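Long-range contact in exotoxin A (Pseudomonas aeruginosa, PDB 1IKP), which transfers ADP-ribose from NAD to eukaryotic elongation factor 2, and probably enters host cells through separate binding and targeting domains: residues Asp36-Gly41 with Ile105-Pro110. The protein carries 2 engineered substitutions. Sequence-based numbering, arbitrary orientation.
Sequences DTNGQG and IGHEKP
His107 and Asn38 each hold CG anti to their own carbonyl carbon, beside the backbone N (chi1 -64° in His107), which leaves the imidazole and the amide alongside each other. The imidazole comes to lie with one face toward Asn38 CA, 4.0 Å from His107 CE1, while Asn38 OD1 meets His107 CE1 at 3.6 Å, the amide turned 70° from the ring. The carbonyl of Thr37 approaches the same ring obliquely. Ile105 places CG1 between its backbone N and carbonyl carbon, which brings that methylene to 3.4 Å from Gly41 O. These contacts flank the point where two antiparallel strands, 40-49 and 97-106, meet at their ends within the concanavalin-like beta sandwich of the receptor-binding domain. Gly41 and Ile105 form a hydrogen-bonded pair: Gly41 N reaches Ile105 O at 3.0 Å, and Ile105 N reaches Gly41 O at 2.9 Å. Gly106, with a positive phi of 133° that suits glycine, lets Gly39 O come within 3.3 Å of Gly106 CA and begins the type I turn to Lys109. Lys109 NZ returns to Gly106 O at 3.1 Å and also forms a salt bridge with Asp139 OD1. The side chain of Gln40 leads away from this contact, and its NE2 donates to Arg186 O. On strand 97-106, Ile105 packs on Val174 and Met176 of strand 164-176.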
loop_
_atom_site.group_PDB
_atom_site.type_symbol
_atom_site.label_atom_id
_atom_site.label_comp_id
_atom_site.label_asym_id
_atom_site.label_seq_id
_atom_site.Cartn_x
_atom_site.Cartn_y
_atom_site.Cartn_z
ATOM N N ASP A 36 5.800 -18.441 22.041
ATOM C CA ASP A 36 6.981 -19.180 21.606
ATOM C C ASP A 36 6.704 -20.221 20.528
ATOM O O ASP A 36 7.510 -21.127 20.318
ATOM C CB ASP A 36 7.648 -19.860 22.805
ATOM C CG ASP A 36 8.047 -18.875 23.887
ATOM O OD1 ASP A 36 8.648 -17.831 23.553
ATOM O OD2 ASP A 36 7.767 -19.147 25.074
ATOM N N THR A 37 5.572 -20.092 19.842
ATOM C CA THR A 37 5.210 -21.039 18.792
ATOM C C THR A 37 6.216 -21.053 17.649
ATOM O O THR A 37 6.833 -20.033 17.340
ATOM C CB THR A 37 3.828 -20.714 18.206
ATOM O OG1 THR A 37 2.834 -20.834 19.232
ATOM C CG2 THR A 37 3.496 -21.664 17.071
ATOM N N ASN A 38 6.368 -22.219 17.023
ATOM C CA ASN A 38 7.285 -22.389 15.903
ATOM C C ASN A 38 6.594 -22.034 14.590
ATOM O O ASN A 38 7.236 -21.955 13.540
ATOM C CB ASN A 38 7.786 -23.834 15.840
ATOM C CG ASN A 38 8.421 -24.286 17.139
ATOM O OD1 ASN A 38 9.356 -23.660 17.639
ATOM N ND2 ASN A 38 7.916 -25.383 17.692
ATOM N N GLY A 39 5.281 -21.831 14.655
ATOM C CA GLY A 39 4.527 -21.463 13.471
ATOM C C GLY A 39 4.340 -19.956 13.476
ATOM O O GLY A 39 5.220 -19.222 13.927
ATOM N N GLN A 40 3.207 -19.485 12.974
ATOM C CA GLN A 40 2.937 -18.055 12.970
ATOM C C GLN A 40 1.486 -17.845 13.313
ATOM O O GLN A 40 0.624 -18.657 12.972
ATOM C CB GLN A 40 3.264 -17.416 11.613
ATOM C CG GLN A 40 2.595 -18.044 10.417
ATOM C CD GLN A 40 3.013 -17.395 9.103
ATOM O OE1 GLN A 40 3.110 -18.064 8.086
ATOM N NE2 GLN A 40 3.247 -16.083 9.124
ATOM N N GLY A 41 1.205 -16.755 14.012
ATOM C CA GLY A 41 -0.168 -16.494 14.376
ATOM C C GLY A 41 -0.357 -15.041 14.732
ATOM O O GLY A 41 0.599 -14.262 14.716
ATOM N N ILE A 105 2.729 -13.333 16.436
ATOM C CA ILE A 105 3.590 -14.283 17.132
ATOM C C ILE A 105 4.259 -15.157 16.073
ATOM O O ILE A 105 3.719 -15.384 14.988
ATOM C CB ILE A 105 2.801 -15.147 18.180
ATOM C CG1 ILE A 105 1.638 -15.874 17.515
ATOM C CG2 ILE A 105 2.324 -14.262 19.334
ATOM C CD1 ILE A 105 0.858 -16.766 18.484
ATOM N N GLY A 106 5.465 -15.612 16.382
ATOM C CA GLY A 106 6.203 -16.429 15.436
ATOM C C GLY A 106 7.631 -15.929 15.315
ATOM O O GLY A 106 7.925 -14.780 15.645
ATOM N N HIS A 107 8.517 -16.795 14.837
ATOM C CA HIS A 107 9.938 -16.479 14.684
ATOM C C HIS A 107 10.332 -15.321 13.763
ATOM O O HIS A 107 11.268 -14.584 14.075
ATOM C CB HIS A 107 10.688 -17.738 14.246
ATOM C CG HIS A 107 10.667 -18.834 15.266
ATOM N ND1 HIS A 107 11.066 -20.123 14.982
ATOM C CD2 HIS A 107 10.305 -18.832 16.571
ATOM C CE1 HIS A 107 10.950 -20.867 16.069
ATOM N NE2 HIS A 107 10.491 -20.107 17.046
ATOM N N GLU A 108 9.649 -15.162 12.632
ATOM C CA GLU A 108 9.978 -14.081 11.699
ATOM C C GLU A 108 8.865 -13.036 11.631
ATOM O O GLU A 108 8.625 -12.394 10.610
ATOM C CB GLU A 108 10.240 -14.659 10.311
ATOM C CG GLU A 108 11.490 -15.522 10.245
ATOM C CD GLU A 108 11.675 -16.175 8.892
ATOM O OE1 GLU A 108 11.679 -15.448 7.875
ATOM O OE2 GLU A 108 11.821 -17.416 8.847
ATOM N N LYS A 109 8.201 -12.858 12.752
ATOM C CA LYS A 109 7.097 -11.927 12.840
ATOM C C LYS A 109 7.470 -10.465 12.665
ATOM O O LYS A 109 8.625 -10.064 12.864
ATOM C CB LYS A 109 6.440 -12.066 14.202
ATOM C CG LYS A 109 7.365 -11.688 15.364
ATOM C CD LYS A 109 6.606 -11.704 16.689
ATOM C CE LYS A 109 7.529 -11.564 17.880
ATOM N NZ LYS A 109 8.432 -12.750 17.986
ATOM N N PRO A 110 6.495 -9.656 12.240
ATOM C CA PRO A 110 6.676 -8.219 12.060
ATOM C C PRO A 110 6.954 -7.743 13.500
ATOM O O PRO A 110 6.530 -8.389 14.457
ATOM C CB PRO A 110 5.300 -7.760 11.587
ATOM C CG PRO A 110 4.790 -8.949 10.828
ATOM C CD PRO A 110 5.197 -10.101 11.688
#